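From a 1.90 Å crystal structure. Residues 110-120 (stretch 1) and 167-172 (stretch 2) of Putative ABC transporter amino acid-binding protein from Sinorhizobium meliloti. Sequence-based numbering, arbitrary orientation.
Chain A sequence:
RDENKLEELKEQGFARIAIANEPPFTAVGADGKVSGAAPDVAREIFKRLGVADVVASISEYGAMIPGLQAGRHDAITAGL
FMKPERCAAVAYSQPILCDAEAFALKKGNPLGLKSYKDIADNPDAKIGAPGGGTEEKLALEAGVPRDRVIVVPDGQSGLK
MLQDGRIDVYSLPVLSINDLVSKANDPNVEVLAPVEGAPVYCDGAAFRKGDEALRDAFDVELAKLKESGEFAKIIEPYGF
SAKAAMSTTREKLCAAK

Stretch 1 110-120: PLGLKSYKDIA
Stretch 2 (167-172) IDVYSL

Val-169, Asp-168 and Ser-171 cover the most surface in this small contact, which buries 247 Å² with both sides summed, and the arrangement is best built outward from them. Stretch 1 starts as a loop and enters a helix at Tyr-116 that runs on past Ala-120. In the loop, Gly-112 adopts 56/45, a positive phi that favours glycine. Stretch 2 leaves a loop at Asp-168 (phi/psi -100/-19) and is extended from Val-169 (-151/142) through Tyr-170 (-122/130) to Ser-171 (-117/128). The two chains advance in the same sense: the nearest CA atoms pair Leu-111 with Asp-168 at 8.2 Å, Leu-113 with Val-169 at 8.1 Å and Tyr-116 with Ser-171 at 9.8 Å. At these spacings no backbone hydrogen bond joins them, and side chains make the contact.

Val-169, chi1 47° (p), points toward stretch 1 and is the apolar centre. Its CG1 lies 3.8 Å from Ile-119 CD1 and 4.2 Å from Leu-113 CD1, so one methyl meets a residue from the helix and one from the loop before it. Both partners point toward stretch 2 and share the m,t rotamer, with chi1/chi2 of -56°/166° for Ile-119 and -55°/169° for Leu-113. All three are buried, as suits a purely hydrophobic cluster.

Asp-168, with chi1 in m, also points toward stretch 1, but what it meets is aliphatic. Leu-111 CD2 rests 3.7 Å from Asp-168 CG, with Leu-111 chi1 off-well at -93° and chi2 at 36°. Leu-113 CD1 approaches Asp-168 CB at 4.3 Å. These are van der Waals contacts; the polar need of Asp-168 OD2 is met elsewhere in the structure.

Ser-171, chi1 t, supplies the polar link. The CA-to-CB bond of Tyr-116 points sideways to stretch 2, yet chi1 -70° (m) and chi2 101° carry its hydroxyl to Ser-171, where Tyr-116 OH donates to Ser-171 OG at 2.7 Å. A long side chain thus spans the widest of the three CA spacings. Tyr-170, between Val-169 and Ser-171, makes no contact, in keeping with the alternation of an extended chain.

The helix start is capped locally: Ser-115, chi1 p, is the N-cap, and Asp-118 N donates to Ser-115 OG at 3.2 Å. In return, Lys-114 N donates to Asp-118 OD2 at 3.0 Å, while Ser-115 N reaches Asp-118 OD2 in a weak bond of 3.3 Å. Within the helix, Ala-120 N bonds to Tyr-116 O at 3.1 Å. The rule is economical: a capped turn presents Tyr-116 to Ser-171 and Ile-119 to Val-169.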

# COMPACT_ATOMS: atom_id res chain seq x y z
N PRO A 110 4.24 -19.01 19.35
CA PRO A 110 4.27 -20.43 19.72
C PRO A 110 4.59 -21.36 18.55
O PRO A 110 5.13 -22.44 18.76
CB PRO A 110 2.84 -20.69 20.19
CG PRO A 110 2.03 -19.66 19.51
CD PRO A 110 2.90 -18.44 19.53
N LEU A 111 4.27 -20.92 17.34
CA LEU A 111 4.52 -21.73 16.15
C LEU A 111 5.88 -21.41 15.52
O LEU A 111 6.24 -22.00 14.51
CB LEU A 111 3.39 -21.53 15.14
CG LEU A 111 2.20 -22.50 15.17
CD1 LEU A 111 1.80 -22.96 16.56
CD2 LEU A 111 1.02 -21.91 14.42
N GLY A 112 6.61 -20.48 16.13
CA GLY A 112 7.95 -20.09 15.66
C GLY A 112 7.95 -19.63 14.22
O GLY A 112 8.81 -20.04 13.44
N LEU A 113 6.98 -18.79 13.87
CA LEU A 113 6.83 -18.28 12.51
C LEU A 113 7.58 -16.95 12.35
O LEU A 113 7.19 -15.95 12.96
CB LEU A 113 5.35 -18.11 12.15
CG LEU A 113 4.43 -19.33 12.29
CD1 LEU A 113 2.95 -18.93 12.17
CD2 LEU A 113 4.77 -20.42 11.29
N LYS A 114 8.64 -16.96 11.55
CA LYS A 114 9.51 -15.79 11.34
C LYS A 114 9.63 -15.42 9.85
O LYS A 114 10.11 -14.33 9.50
CB LYS A 114 10.92 -16.05 11.91
CG LYS A 114 10.97 -16.41 13.39
CD LYS A 114 12.37 -16.86 13.79
CE LYS A 114 12.43 -17.42 15.21
NZ LYS A 114 13.82 -17.88 15.55
N SER A 115 9.23 -16.34 8.97
CA SER A 115 9.31 -16.15 7.53
C SER A 115 8.08 -16.76 6.87
O SER A 115 7.36 -17.53 7.51
CB SER A 115 10.58 -16.82 6.98
OG SER A 115 10.50 -18.23 7.04
N TYR A 116 7.83 -16.42 5.60
CA TYR A 116 6.69 -17.02 4.91
C TYR A 116 6.90 -18.51 4.68
O TYR A 116 5.93 -19.27 4.59
CB TYR A 116 6.39 -16.30 3.60
CG TYR A 116 5.83 -14.92 3.79
CD1 TYR A 116 6.64 -13.79 3.65
CD2 TYR A 116 4.48 -14.73 4.13
CE1 TYR A 116 6.12 -12.50 3.82
CE2 TYR A 116 3.95 -13.42 4.30
CZ TYR A 116 4.79 -12.32 4.16
OH TYR A 116 4.30 -11.02 4.33
N LYS A 117 8.17 -18.92 4.60
CA LYS A 117 8.54 -20.33 4.50
C LYS A 117 8.11 -21.11 5.74
O LYS A 117 7.65 -22.23 5.64
CB LYS A 117 10.04 -20.47 4.29
CG LYS A 117 10.49 -21.87 3.89
CD LYS A 117 11.97 -21.87 3.55
CE LYS A 117 12.81 -21.95 4.81
NZ LYS A 117 12.62 -23.24 5.52
N ASP A 118 8.27 -20.50 6.91
CA ASP A 118 7.89 -21.13 8.17
C ASP A 118 6.41 -21.48 8.18
O ASP A 118 6.00 -22.51 8.72
CB ASP A 118 8.21 -20.20 9.34
CG ASP A 118 9.69 -20.15 9.66
OD1 ASP A 118 10.42 -21.08 9.25
OD2 ASP A 118 10.22 -19.23 10.31
N ILE A 119 5.60 -20.62 7.56
CA ILE A 119 4.17 -20.85 7.45
C ILE A 119 3.88 -21.97 6.47
O ILE A 119 3.02 -22.81 6.73
CB ILE A 119 3.44 -19.56 7.00
CG1 ILE A 119 3.75 -18.39 7.95
CG2 ILE A 119 1.92 -19.79 6.94
CD1 ILE A 119 3.34 -17.04 7.38
N ALA A 120 4.61 -21.99 5.35
CA ALA A 120 4.44 -23.05 4.36
C ALA A 120 4.78 -24.41 4.95
O ALA A 120 4.11 -25.41 4.66
CB ALA A 120 5.29 -22.76 3.14
N ILE A 167 -6.87 -17.38 12.40
CA ILE A 167 -5.56 -17.37 11.75
C ILE A 167 -4.45 -17.43 12.80
O ILE A 167 -4.67 -17.12 13.98
CB ILE A 167 -5.40 -16.14 10.81
CG1 ILE A 167 -5.59 -14.83 11.59
CG2 ILE A 167 -6.37 -16.22 9.62
CD1 ILE A 167 -5.40 -13.57 10.75
N ASP A 168 -3.25 -17.81 12.38
CA ASP A 168 -2.09 -17.85 13.27
C ASP A 168 -1.17 -16.64 13.12
O ASP A 168 -0.35 -16.34 14.00
CB ASP A 168 -1.30 -19.13 13.05
CG ASP A 168 -2.12 -20.36 13.32
OD1 ASP A 168 -2.42 -20.62 14.51
OD2 ASP A 168 -2.52 -21.13 12.42
N VAL A 169 -1.29 -15.96 12.00
CA VAL A 169 -0.47 -14.80 11.70
C VAL A 169 -1.28 -13.87 10.80
O VAL A 169 -2.01 -14.33 9.94
CB VAL A 169 0.88 -15.21 11.02
CG1 VAL A 169 0.67 -16.21 9.90
CG2 VAL A 169 1.62 -14.00 10.48
N TYR A 170 -1.13 -12.57 11.01
CA TYR A 170 -1.71 -11.59 10.09
C TYR A 170 -0.57 -10.73 9.57
O TYR A 170 0.24 -10.22 10.35
CB TYR A 170 -2.76 -10.76 10.82
CG TYR A 170 -3.40 -9.64 10.01
CD1 TYR A 170 -3.93 -9.87 8.74
CD2 TYR A 170 -3.50 -8.35 10.53
CE1 TYR A 170 -4.53 -8.83 8.01
CE2 TYR A 170 -4.08 -7.32 9.82
CZ TYR A 170 -4.59 -7.56 8.57
OH TYR A 170 -5.18 -6.52 7.88
N SER A 171 -0.50 -10.57 8.26
CA SER A 171 0.63 -9.88 7.65
C SER A 171 0.20 -8.61 6.92
O SER A 171 -0.71 -8.65 6.10
CB SER A 171 1.36 -10.82 6.70
OG SER A 171 2.55 -10.21 6.23
N LEU A 172 0.87 -7.51 7.26
CA LEU A 172 0.75 -6.19 6.61
C LEU A 172 2.14 -5.56 6.65
O LEU A 172 3.05 -6.12 7.29
CB LEU A 172 -0.21 -5.29 7.39
CG LEU A 172 -1.72 -5.52 7.30
CD1 LEU A 172 -2.45 -4.45 8.06
CD2 LEU A 172 -2.19 -5.57 5.87